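Phosphoacetylglucosamine mutase (Aspergillus fumigatus, PDB 4BJU) catalyses the interconversion of N-acetylglucosamine 6-phosphate and N-acetylglucosamine 1-phosphate, probably on the route to UDP-N-acetylglucosamine. Local coordinates at residues G306-T311 / A451-L456; P457-R462 / L528-A533; E193-A198 / T418-Q423; P484-K489 / N534-A539. All blocks are in the same frame, centred on the assembly; numbering follows the deposited sequence.

Contact 1: G306-T311 / A451-L456; sequences GDRIAT and ATYTDL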
loop_
_atom_site.group_PDB
_atom_site.type_symbol
_atom_site.label_atom_id
_atom_site.label_comp_id
_atom_site.label_asym_id
_atom_site.label_seq_id
_atom_site.Cartn_x
_atom_site.Cartn_y
_atom_site.Cartn_z
ATOM N N GLY A 306 -0.905 -11.304 -1.248
ATOM C CA GLY A 306 -0.275 -10.607 -0.127
ATOM C C GLY A 306 -0.110 -11.442 1.134
ATOM O O GLY A 306 0.930 -11.400 1.780
ATOM N N ASP A 307 -1.132 -12.203 1.491
ATOM C CA ASP A 307 -1.058 -13.048 2.680
ATOM C C ASP A 307 -0.003 -14.159 2.536
ATOM O O ASP A 307 0.806 -14.377 3.444
ATOM C CB ASP A 307 -2.437 -13.610 3.020
ATOM C CG ASP A 307 -3.404 -12.532 3.492
ATOM O OD1 ASP A 307 -2.977 -11.605 4.224
ATOM O OD2 ASP A 307 -4.598 -12.620 3.147
ATOM N N ARG A 308 -0.016 -14.840 1.390
ATOM C CA ARG A 308 1.074 -15.725 0.971
ATOM C C ARG A 308 2.478 -15.115 1.162
ATOM O O ARG A 308 3.358 -15.751 1.745
ATOM C CB ARG A 308 0.872 -16.087 -0.495
ATOM C CG ARG A 308 0.371 -17.486 -0.793
ATOM C CD ARG A 308 -0.614 -18.043 0.207
ATOM N NE ARG A 308 -0.112 -19.334 0.650
ATOM C CZ ARG A 308 -0.710 -20.504 0.454
ATOM N NH1 ARG A 308 -1.879 -20.569 -0.165
ATOM N NH2 ARG A 308 -0.141 -21.610 0.910
ATOM N N ILE A 309 2.681 -13.893 0.664
ATOM C CA ILE A 309 3.950 -13.165 0.856
ATOM C C ILE A 309 4.233 -12.842 2.346
ATOM O O ILE A 309 5.386 -12.945 2.818
ATOM C CB ILE A 309 4.010 -11.877 -0.009
ATOM C CG1 ILE A 309 3.715 -12.203 -1.482
ATOM C CG2 ILE A 309 5.366 -11.171 0.153
ATOM C CD1 ILE A 309 3.876 -11.064 -2.461
ATOM N N ALA A 310 3.181 -12.488 3.085
ATOM C CA ALA A 310 3.290 -12.188 4.512
ATOM C C ALA A 310 3.818 -13.394 5.310
ATOM O O ALA A 310 4.738 -13.246 6.105
ATOM C CB ALA A 310 1.938 -11.740 5.068
ATOM N N THR A 311 3.225 -14.572 5.103
ATOM C CA THR A 311 3.654 -15.799 5.784
ATOM C C THR A 311 5.010 -16.259 5.262
ATOM O O THR A 311 5.769 -16.899 5.972
ATOM C CB THR A 311 2.658 -16.955 5.563
ATOM O OG1 THR A 311 2.402 -17.096 4.158
ATOM C CG2 THR A 311 1.362 -16.685 6.304
ATOM N N ALA A 451 2.519 -25.008 -1.311
ATOM C CA ALA A 451 2.244 -26.211 -0.510
ATOM C C ALA A 451 2.344 -25.978 1.004
ATOM O O ALA A 451 1.890 -26.822 1.775
ATOM C CB ALA A 451 3.147 -27.368 -0.929
ATOM N N THR A 452 2.906 -24.829 1.401
ATOM C CA THR A 452 3.178 -24.484 2.806
ATOM C C THR A 452 1.960 -24.615 3.750
ATOM O O THR A 452 2.094 -25.032 4.889
ATOM C CB THR A 452 3.864 -23.096 2.933
ATOM O OG1 THR A 452 4.132 -22.816 4.310
ATOM C CG2 THR A 452 2.984 -21.977 2.382
ATOM N N TYR A 453 0.780 -24.259 3.257
ATOM C CA TYR A 453 -0.495 -24.474 3.954
ATOM C C TYR A 453 -1.552 -24.371 2.846
ATOM O O TYR A 453 -1.258 -23.887 1.754
ATOM C CB TYR A 453 -0.729 -23.447 5.091
ATOM C CG TYR A 453 -0.787 -22.003 4.626
ATOM C CD1 TYR A 453 -1.963 -21.476 4.097
ATOM C CD2 TYR A 453 0.342 -21.163 4.700
ATOM C CE1 TYR A 453 -2.026 -20.169 3.654
ATOM C CE2 TYR A 453 0.291 -19.839 4.256
ATOM C CZ TYR A 453 -0.895 -19.353 3.731
ATOM O OH TYR A 453 -0.999 -18.058 3.269
ATOM N N THR A 454 -2.762 -24.850 3.100
ATOM C CA THR A 454 -3.781 -24.838 2.062
ATOM C C THR A 454 -4.903 -23.896 2.486
ATOM O O THR A 454 -5.477 -24.065 3.560
ATOM C CB THR A 454 -4.357 -26.253 1.821
ATOM O OG1 THR A 454 -3.488 -27.245 2.390
ATOM C CG2 THR A 454 -4.545 -26.520 0.323
ATOM N N ASP A 455 -5.217 -22.913 1.648
ATOM C CA ASP A 455 -6.288 -21.960 1.937
ATOM C C ASP A 455 -7.621 -22.652 2.145
ATOM O O ASP A 455 -7.967 -23.588 1.408
ATOM C CB ASP A 455 -6.417 -20.930 0.807
ATOM C CG ASP A 455 -5.429 -19.800 0.936
ATOM O OD1 ASP A 455 -4.760 -19.687 1.986
ATOM O OD2 ASP A 455 -5.312 -19.012 -0.016
ATOM N N LEU A 456 -8.362 -22.217 3.163
ATOM C CA LEU A 456 -9.755 -22.616 3.289
ATOM C C LEU A 456 -10.506 -21.922 2.162
ATOM O O LEU A 456 -10.281 -20.736 1.918
ATOM C CB LEU A 456 -10.336 -22.205 4.646
ATOM C CG LEU A 456 -9.721 -22.788 5.934
ATOM C CD1 LEU A 456 -10.338 -22.142 7.163
ATOM C CD2 LEU A 456 -9.861 -24.310 6.005
#
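The guanidinium group of Arg308 lies flat on one face of the Tyr453 ring, the two planes only 16° apart and Arg308 CZ 3.7 Å from the ring centroid, close enough to the ring normal for a cation-pi interaction. Bends at chi2 (36°) and at chi3 lay the guanidinium over the phenol, the two side chains approaching from opposite directions. Arg308 NH2 donates to the backbone oxygen Tyr453 O, 2.7 Å away; the bond is bent, 139° at the hydrogen, and its donor is tilted out of the carbonyl plane. The stack joins the start of helix 306-323, in domain III of this phosphohexomutase-type fold, to the loop that leads from helix 446-450 into strand 458-464 of the C-terminal region. In the guanidinium plane, the methyl CG2 of Thr452 sits at the edge, 3.5 Å from Arg308 NH2. Asp455 adds a long salt bridge, its OD1 3.7 Å from Arg308 NH1 but well out of the guanidinium plane, so charge alone is at work. At the edge of the phenol ring, Thr311 OG1 comes within 3.5 Å of Tyr453 CE2, while Tyr347 of helix 342-351 also meets this ring.

Contact 2: P457-R462 / L528-A533; sequences PSRLVR and LATRVA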
loop_
_atom_site.group_PDB
_atom_site.type_symbol
_atom_site.label_atom_id
_atom_site.label_comp_id
_atom_site.label_asym_id
_atom_site.label_seq_id
_atom_site.Cartn_x
_atom_site.Cartn_y
_atom_site.Cartn_z
ATOM N N PRO A 457 -11.354 -22.667 1.425
ATOM C CA PRO A 457 -12.219 -22.014 0.441
ATOM C C PRO A 457 -12.931 -20.797 1.032
ATOM O O PRO A 457 -13.437 -20.854 2.143
ATOM C CB PRO A 457 -13.225 -23.111 0.094
ATOM C CG PRO A 457 -12.428 -24.369 0.219
ATOM C CD PRO A 457 -11.442 -24.139 1.343
ATOM N N SER A 458 -12.947 -19.696 0.295
ATOM C CA SER A 458 -13.596 -18.481 0.751
ATOM C C SER A 458 -14.371 -17.830 -0.379
ATOM O O SER A 458 -14.185 -18.172 -1.546
ATOM C CB SER A 458 -12.556 -17.492 1.284
ATOM O OG SER A 458 -11.582 -17.198 0.291
ATOM N N ARG A 459 -15.226 -16.877 -0.015
ATOM C CA ARG A 459 -16.054 -16.129 -0.957
ATOM C C ARG A 459 -16.360 -14.758 -0.362
ATOM O O ARG A 459 -16.743 -14.642 0.815
ATOM C CB ARG A 459 -17.356 -16.887 -1.231
ATOM C CG ARG A 459 -18.307 -16.238 -2.232
ATOM C CD ARG A 459 -19.657 -16.948 -2.155
ATOM N NE ARG A 459 -20.676 -16.417 -3.065
ATOM C CZ ARG A 459 -20.881 -16.850 -4.306
ATOM N NH1 ARG A 459 -20.127 -17.814 -4.810
ATOM N NH2 ARG A 459 -21.837 -16.305 -5.046
ATOM N N LEU A 460 -16.178 -13.728 -1.186
ATOM C CA LEU A 460 -16.476 -12.345 -0.835
ATOM C C LEU A 460 -17.647 -11.860 -1.688
ATOM O O LEU A 460 -17.658 -12.059 -2.908
ATOM C CB LEU A 460 -15.236 -11.472 -1.073
ATOM C CG LEU A 460 -15.325 -9.964 -0.781
ATOM C CD1 LEU A 460 -15.533 -9.673 0.707
ATOM C CD2 LEU A 460 -14.084 -9.250 -1.291
ATOM N N VAL A 461 -18.641 -11.245 -1.053
ATOM C CA VAL A 461 -19.791 -10.725 -1.792
ATOM C C VAL A 461 -20.068 -9.276 -1.400
ATOM O O VAL A 461 -19.780 -8.847 -0.278
ATOM C CB VAL A 461 -21.054 -11.693 -1.786
ATOM C CG1 VAL A 461 -21.063 -12.667 -0.612
ATOM C CG2 VAL A 461 -22.382 -10.952 -1.853
ATOM N N ARG A 462 -20.595 -8.521 -2.354
ATOM C CA ARG A 462 -20.981 -7.135 -2.148
ATOM C C ARG A 462 -22.498 -7.070 -1.977
ATOM O O ARG A 462 -23.250 -7.354 -2.913
ATOM C CB ARG A 462 -20.546 -6.323 -3.372
ATOM C CG ARG A 462 -20.778 -4.823 -3.285
ATOM C CD ARG A 462 -20.819 -4.203 -4.683
ATOM N NE ARG A 462 -20.960 -2.745 -4.649
ATOM C CZ ARG A 462 -22.111 -2.069 -4.543
ATOM N NH1 ARG A 462 -23.283 -2.702 -4.452
ATOM N NH2 ARG A 462 -22.084 -0.738 -4.516
ATOM N N LEU A 528 -22.562 -20.608 3.368
ATOM C CA LEU A 528 -22.399 -19.676 4.486
ATOM C C LEU A 528 -22.369 -18.211 4.012
ATOM O O LEU A 528 -23.026 -17.338 4.596
ATOM C CB LEU A 528 -21.139 -20.001 5.305
ATOM C CG LEU A 528 -20.729 -19.032 6.436
ATOM C CD1 LEU A 528 -21.817 -18.929 7.489
ATOM C CD2 LEU A 528 -19.415 -19.429 7.098
ATOM N N ALA A 529 -21.635 -17.945 2.938
ATOM C CA ALA A 529 -21.540 -16.580 2.428
ATOM C C ALA A 529 -22.895 -16.101 1.953
ATOM O O ALA A 529 -23.262 -14.965 2.210
ATOM C CB ALA A 529 -20.510 -16.477 1.317
ATOM N N THR A 530 -23.640 -16.983 1.273
ATOM C CA THR A 530 -24.966 -16.633 0.785
ATOM C C THR A 530 -25.950 -16.386 1.929
ATOM O O THR A 530 -26.686 -15.399 1.899
ATOM C CB THR A 530 -25.488 -17.684 -0.212
ATOM O OG1 THR A 530 -24.507 -17.855 -1.230
ATOM C CG2 THR A 530 -26.798 -17.229 -0.862
ATOM N N ARG A 531 -25.954 -17.261 2.936
ATOM C CA ARG A 531 -26.827 -17.105 4.106
ATOM C C ARG A 531 -26.590 -15.796 4.874
ATOM O O ARG A 531 -27.538 -15.041 5.123
ATOM C CB ARG A 531 -26.721 -18.320 5.032
ATOM C CG ARG A 531 -27.284 -19.579 4.393
ATOM C CD ARG A 531 -27.581 -20.648 5.414
ATOM N NE ARG A 531 -27.992 -21.891 4.759
ATOM C CZ ARG A 531 -28.826 -22.784 5.283
ATOM N NH1 ARG A 531 -29.384 -22.571 6.474
ATOM N NH2 ARG A 531 -29.113 -23.882 4.604
ATOM N N VAL A 532 -25.329 -15.521 5.222
ATOM C CA VAL A 532 -24.957 -14.225 5.804
ATOM C C VAL A 532 -25.355 -13.084 4.852
ATOM O O VAL A 532 -25.867 -12.069 5.305
ATOM C CB VAL A 532 -23.452 -14.139 6.183
ATOM C CG1 VAL A 532 -23.122 -12.789 6.799
ATOM C CG2 VAL A 532 -23.063 -15.261 7.145
ATOM N N ALA A 533 -25.164 -13.270 3.542
ATOM C CA ALA A 533 -25.505 -12.231 2.542
ATOM C C ALA A 533 -26.987 -11.869 2.561
ATOM O O ALA A 533 -27.337 -10.703 2.425
ATOM C CB ALA A 533 -25.081 -12.645 1.139
#
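With chi1 at -178° and the rest of its chain extended to NE, Arg459 runs its methylene groups out from strand 458-464 past the methyl of Ala529 on helix 522-539. The closest approach is from CD of Arg459 to CB of Ala529, 3.6 Å, and CB of Arg459 also lies within 4.1 Å of that methyl, so the aliphatic part of the arginine is laid alongside the alanine. Two residues further along the strand, Val461 points to the same side. Its chi1 of 23° is well off a staggered value, and its two methyls are shared between successive turns of the helix: CG1 of Val461 is 4.3 Å from CB of Ala529, and CG2 is 4.4 Å from CB of Ala533. The alternation of the strand thus matches the four-residue repeat of the helix; the axes of segments 458-462 and 528-533 come within 8.9 Å, at 26°. This is helix-on-sheet packing in the C-terminal domain, where an antiparallel sheet carries helix 522-539 on one face. Strand 458-464 is an outermost strand, paired with strand 512-518, and Ala529 and Val532 of the helix also touch strand 512-518. The Thr530 hydroxyl has its hydrogen bond with the carbonyl of Asp526, one turn back. No hydrogen bond links the two segments, so their attachment rests on small methyl groups and the apolar stem of an arginine, while the charged end of Arg459, on the exposed side, has a long, weak ion pair with Asp526.

Contact 3: E193-A198 / T418-Q423; sequences EKLAAA and TDLINQ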
loop_
_atom_site.group_PDB
_atom_site.type_symbol
_atom_site.label_atom_id
_atom_site.label_comp_id
_atom_site.label_asym_id
_atom_site.label_seq_id
_atom_site.Cartn_x
_atom_site.Cartn_y
_atom_site.Cartn_z
ATOM N N GLU A 193 20.746 2.169 -6.131
ATOM C CA GLU A 193 22.001 1.736 -5.520
ATOM C C GLU A 193 21.712 1.095 -4.176
ATOM O O GLU A 193 22.268 0.050 -3.851
ATOM C CB GLU A 193 23.003 2.905 -5.337
ATOM C CG GLU A 193 23.314 3.680 -6.605
ATOM C CD GLU A 193 24.154 4.933 -6.381
ATOM O OE1 GLU A 193 24.081 5.562 -5.297
ATOM O OE2 GLU A 193 24.893 5.314 -7.316
ATOM N N LYS A 194 20.831 1.720 -3.404
ATOM C CA LYS A 194 20.499 1.220 -2.081
ATOM C C LYS A 194 19.869 -0.170 -2.157
ATOM O O LYS A 194 20.274 -1.066 -1.404
ATOM C CB LYS A 194 19.580 2.193 -1.336
ATOM C CG LYS A 194 19.126 1.646 0.007
ATOM C CD LYS A 194 18.103 2.510 0.732
ATOM C CE LYS A 194 18.234 2.297 2.244
ATOM N NZ LYS A 194 17.050 2.798 2.973
ATOM N N LEU A 195 18.875 -0.340 -3.039
ATOM C CA LEU A 195 18.278 -1.657 -3.294
ATOM C C LEU A 195 19.307 -2.664 -3.783
ATOM O O LEU A 195 19.323 -3.798 -3.328
ATOM C CB LEU A 195 17.152 -1.562 -4.336
ATOM C CG LEU A 195 15.759 -1.180 -3.823
ATOM C CD1 LEU A 195 14.753 -1.167 -4.970
ATOM C CD2 LEU A 195 15.298 -2.125 -2.712
ATOM N N ALA A 196 20.152 -2.253 -4.724
ATOM C CA ALA A 196 21.162 -3.157 -5.278
ATOM C C ALA A 196 22.102 -3.643 -4.176
ATOM O O ALA A 196 22.243 -4.850 -3.965
ATOM C CB ALA A 196 21.946 -2.485 -6.401
ATOM N N ALA A 197 22.696 -2.701 -3.442
ATOM C CA ALA A 197 23.681 -3.031 -2.404
ATOM C C ALA A 197 23.108 -3.944 -1.341
ATOM O O ALA A 197 23.777 -4.877 -0.923
ATOM C CB ALA A 197 24.266 -1.770 -1.774
ATOM N N ALA A 198 21.871 -3.698 -0.915
ATOM C CA ALA A 198 21.256 -4.528 0.112
ATOM C C ALA A 198 20.928 -5.941 -0.416
ATOM O O ALA A 198 21.213 -6.934 0.263
ATOM C CB ALA A 198 20.013 -3.855 0.683
ATOM N N THR A 418 17.075 -4.890 6.461
ATOM C CA THR A 418 16.668 -3.597 6.953
ATOM C C THR A 418 16.836 -2.473 5.922
ATOM O O THR A 418 16.063 -1.531 5.915
ATOM C CB THR A 418 17.389 -3.250 8.265
ATOM O OG1 THR A 418 16.667 -2.206 8.903
ATOM C CG2 THR A 418 18.785 -2.751 8.021
ATOM N N ASP A 419 17.834 -2.579 5.049
ATOM C CA ASP A 419 18.032 -1.585 3.993
ATOM C C ASP A 419 17.294 -1.941 2.691
ATOM O O ASP A 419 17.035 -1.057 1.878
ATOM C CB ASP A 419 19.527 -1.341 3.741
ATOM C CG ASP A 419 20.230 -0.707 4.950
ATOM O OD1 ASP A 419 19.555 0.018 5.720
ATOM O OD2 ASP A 419 21.446 -0.948 5.149
ATOM N N LEU A 420 16.960 -3.224 2.509
ATOM C CA LEU A 420 16.262 -3.700 1.311
ATOM C C LEU A 420 14.781 -3.380 1.357
ATOM O O LEU A 420 14.159 -3.074 0.333
ATOM C CB LEU A 420 16.419 -5.221 1.124
ATOM C CG LEU A 420 15.878 -5.755 -0.212
ATOM C CD1 LEU A 420 16.823 -5.484 -1.365
ATOM C CD2 LEU A 420 15.548 -7.236 -0.121
ATOM N N ILE A 421 14.214 -3.474 2.547
ATOM C CA ILE A 421 12.787 -3.384 2.708
ATOM C C ILE A 421 12.421 -1.940 3.003
ATOM O O ILE A 421 12.871 -1.378 4.002
ATOM C CB ILE A 421 12.339 -4.320 3.829
ATOM C CG1 ILE A 421 12.597 -5.761 3.409
ATOM C CG2 ILE A 421 10.874 -4.107 4.130
ATOM C CD1 ILE A 421 12.912 -6.713 4.538
ATOM N N ASN A 422 11.625 -1.348 2.116
ATOM C CA ASN A 422 11.154 0.029 2.251
ATOM C C ASN A 422 10.410 0.260 3.580
ATOM O O ASN A 422 9.393 -0.394 3.863
ATOM C CB ASN A 422 10.250 0.383 1.057
ATOM C CG ASN A 422 10.098 1.884 0.847
ATOM O OD1 ASN A 422 9.924 2.646 1.807
ATOM N ND2 ASN A 422 10.146 2.317 -0.422
ATOM N N GLN A 423 10.914 1.196 4.381
ATOM C CA GLN A 423 10.360 1.455 5.709
ATOM C C GLN A 423 9.216 2.468 5.698
ATOM O O GLN A 423 8.421 2.547 6.647
ATOM C CB GLN A 423 11.457 1.911 6.680
ATOM C CG GLN A 423 12.566 0.892 6.923
ATOM C CD GLN A 423 12.040 -0.430 7.451
ATOM O OE1 GLN A 423 11.680 -0.551 8.626
ATOM N NE2 GLN A 423 11.998 -1.433 6.583
#
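Lys194 NZ is held by Tyr183, hydrogen-bonded to its backbone O while the lysine also makes a cation-pi contact with that tyrosine; on the way there, Lys194 CE passes 3.6 Å from Asp419 O. The contact joins two of the alpha/beta domains of the phosphohexomutase fold, helix 188-202 of domain II meeting the end of helix 405-420 in domain III. Within 418-423, Gln423 NE2 donates to Ile421 O (2.7 Å, 169°), just beyond the end of helix 405-420. The buried part of the contact is packing of apolar side chains on each other and on the backbone of the helix end. Ala198 points its methyl there, CB 3.6 Å from the backbone N of Leu420 and 4.0 Å from CB of Asp419, and this small side chain lets the backbones come close, with CA atoms 5.2 Å apart at Ala198 and Leu420. Lys194, with CG anti to the backbone N (chi1 175°) and an extended chain, crosses Asp419 at about a right angle. Lys194 NZ stays 4.6 Å from Asp419 OD1, opposite charges that do not touch. Ile429 and Leu433 of helix 428-442 pack on Leu195, which crosses Leu420 with Leu195 CD2 3.4 Å from Leu420 O and 3.9 Å from Leu420 CD1.

Contact 4: P484-K489 / N534-A539; sequences PGLQAK and NAVRDA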
loop_
_atom_site.group_PDB
_atom_site.type_symbol
_atom_site.label_atom_id
_atom_site.label_comp_id
_atom_site.label_asym_id
_atom_site.label_seq_id
_atom_site.Cartn_x
_atom_site.Cartn_y
_atom_site.Cartn_z
ATOM N N PRO A 484 -29.138 -4.585 15.561
ATOM C CA PRO A 484 -29.453 -5.591 16.567
ATOM C C PRO A 484 -29.687 -6.978 15.981
ATOM O O PRO A 484 -30.384 -7.127 14.956
ATOM C CB PRO A 484 -30.747 -5.060 17.226
ATOM C CG PRO A 484 -31.082 -3.767 16.540
ATOM C CD PRO A 484 -29.839 -3.315 15.831
ATOM N N GLY A 485 -29.067 -7.964 16.630
ATOM C CA GLY A 485 -29.307 -9.370 16.370
ATOM C C GLY A 485 -28.562 -9.954 15.198
ATOM O O GLY A 485 -28.524 -11.179 15.051
ATOM N N LEU A 486 -27.987 -9.095 14.355
ATOM C CA LEU A 486 -27.308 -9.558 13.151
ATOM C C LEU A 486 -26.076 -10.375 13.525
ATOM O O LEU A 486 -25.874 -11.465 12.990
ATOM C CB LEU A 486 -26.909 -8.400 12.239
ATOM C CG LEU A 486 -26.977 -8.549 10.705
ATOM C CD1 LEU A 486 -25.841 -7.809 10.018
ATOM C CD2 LEU A 486 -27.030 -9.987 10.195
ATOM N N GLN A 487 -25.261 -9.867 14.444
ATOM C CA GLN A 487 -24.112 -10.632 14.896
ATOM C C GLN A 487 -24.524 -11.976 15.478
ATOM O O GLN A 487 -23.961 -13.000 15.107
ATOM C CB GLN A 487 -23.230 -9.852 15.884
ATOM C CG GLN A 487 -21.844 -10.467 16.072
ATOM C CD GLN A 487 -21.068 -10.647 14.767
ATOM O OE1 GLN A 487 -20.409 -11.665 14.563
ATOM N NE2 GLN A 487 -21.145 -9.659 13.878
ATOM N N ALA A 488 -25.518 -11.981 16.364
ATOM C CA ALA A 488 -25.999 -13.245 16.933
ATOM C C ALA A 488 -26.278 -14.250 15.813
ATOM O O ALA A 488 -25.929 -15.426 15.935
ATOM C CB ALA A 488 -27.229 -13.029 17.801
ATOM N N LYS A 489 -26.853 -13.771 14.710
ATOM C CA LYS A 489 -27.164 -14.633 13.570
ATOM C C LYS A 489 -25.928 -15.010 12.753
ATOM O O LYS A 489 -25.815 -16.154 12.291
ATOM C CB LYS A 489 -28.266 -14.031 12.684
ATOM C CG LYS A 489 -28.631 -14.895 11.482
ATOM C CD LYS A 489 -30.137 -15.043 11.309
ATOM C CE LYS A 489 -30.706 -16.221 12.101
ATOM N NZ LYS A 489 -30.773 -17.476 11.303
ATOM N N ASN A 534 -27.840 -12.876 2.734
ATOM C CA ASN A 534 -29.279 -12.687 2.816
ATOM C C ASN A 534 -29.714 -12.011 4.119
ATOM O O ASN A 534 -30.611 -11.162 4.108
ATOM C CB ASN A 534 -29.996 -14.034 2.711
ATOM C CG ASN A 534 -29.967 -14.622 1.317
ATOM O OD1 ASN A 534 -29.805 -13.915 0.321
ATOM N ND2 ASN A 534 -30.153 -15.928 1.240
ATOM N N ALA A 535 -29.109 -12.420 5.239
ATOM C CA ALA A 535 -29.373 -11.793 6.547
ATOM C C ALA A 535 -28.958 -10.327 6.519
ATOM O O ALA A 535 -29.707 -9.461 6.975
ATOM C CB ALA A 535 -28.659 -12.531 7.670
ATOM N N VAL A 536 -27.798 -10.055 5.930
ATOM C CA VAL A 536 -27.306 -8.691 5.781
ATOM C C VAL A 536 -28.288 -7.853 4.965
ATOM O O VAL A 536 -28.695 -6.759 5.388
ATOM C CB VAL A 536 -25.903 -8.649 5.124
ATOM C CG1 VAL A 536 -25.574 -7.236 4.665
ATOM C CG2 VAL A 536 -24.839 -9.182 6.073
ATOM N N ARG A 537 -28.676 -8.383 3.813
ATOM C CA ARG A 537 -29.625 -7.732 2.919
ATOM C C ARG A 537 -30.937 -7.495 3.642
ATOM O O ARG A 537 -31.558 -6.447 3.485
ATOM C CB ARG A 537 -29.851 -8.608 1.680
ATOM C CG ARG A 537 -30.560 -7.934 0.513
ATOM C CD ARG A 537 -31.206 -8.972 -0.397
ATOM N NE ARG A 537 -32.361 -9.597 0.261
ATOM C CZ ARG A 537 -32.564 -10.909 0.424
ATOM N NH1 ARG A 537 -31.712 -11.825 -0.049
ATOM N NH2 ARG A 537 -33.661 -11.306 1.060
ATOM N N ASP A 538 -31.344 -8.472 4.445
ATOM C CA ASP A 538 -32.606 -8.409 5.176
ATOM C C ASP A 538 -32.594 -7.285 6.210
ATOM O O ASP A 538 -33.487 -6.441 6.221
ATOM C CB ASP A 538 -32.890 -9.754 5.844
ATOM C CG ASP A 538 -34.231 -9.794 6.537
ATOM O OD1 ASP A 538 -35.255 -9.453 5.904
ATOM O OD2 ASP A 538 -34.255 -10.188 7.722
ATOM N N ALA A 539 -31.565 -7.269 7.055
ATOM C CA ALA A 539 -31.403 -6.241 8.090
ATOM C C ALA A 539 -31.153 -4.855 7.490
ATOM O O ALA A 539 -31.289 -3.845 8.179
ATOM C CB ALA A 539 -30.276 -6.619 9.040
#
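Leu486 extends its isobutyl group over the methyls of Ala535 and Ala539, which lie one helical turn apart on helix 522-539. Leu486 CD2 is the branch that meets the first, 3.9 Å from Ala535 CB, while the branch point Leu486 CG stands 4.2 Å from Ala539 CB. The other methyl, Leu486 CD1, is turned to Val536 and comes within 4.3 Å of Val536 CG2. One leucine is therefore spread over three side chains of the facing helix, with both side-chain torsions well off staggered values (chi1 -143°, chi2 -144°). Here two helices of the C-terminal domain pack against each other: the first turn of helix 486-495, with Gly485 in the N-cap position, and the last turns of helix 522-539. Phe471 lies against both Leu486 and Val536, and Val536 also reaches Val513 and Val515 of strand 512-518, which ties the helix pair to the sheet. Val463 of the neighbouring strand 458-464 touches Val536 as well. Toward the exposed border, the aliphatic stem of Lys489 passes Ala535, with Lys489 CG 4.5 Å from Ala535 CB.

How the contacts relate
Contacts 1 and 3 are the buried ones and both use domain III, yet they differ in kind: contact 1 is built on a cation-pi stack of arginine on tyrosine and a hydrogen bond between a helix and a loop, contact 3 on apolar packing between two helices of different domains. Contact 2 is at the surface and contact 4 partly buried; they share helix 522-539, its middle against a strand and its end against helix 486-495, and both rest on alanine methyls with no hydrogen bond across. Contact 1 runs directly into contact 2 in the sequence, 456 to 457, carrying the chain from the domain III side into the C-terminal sheet. Contacts 3 and 4 are farthest apart, their centres about 48 Å from each other.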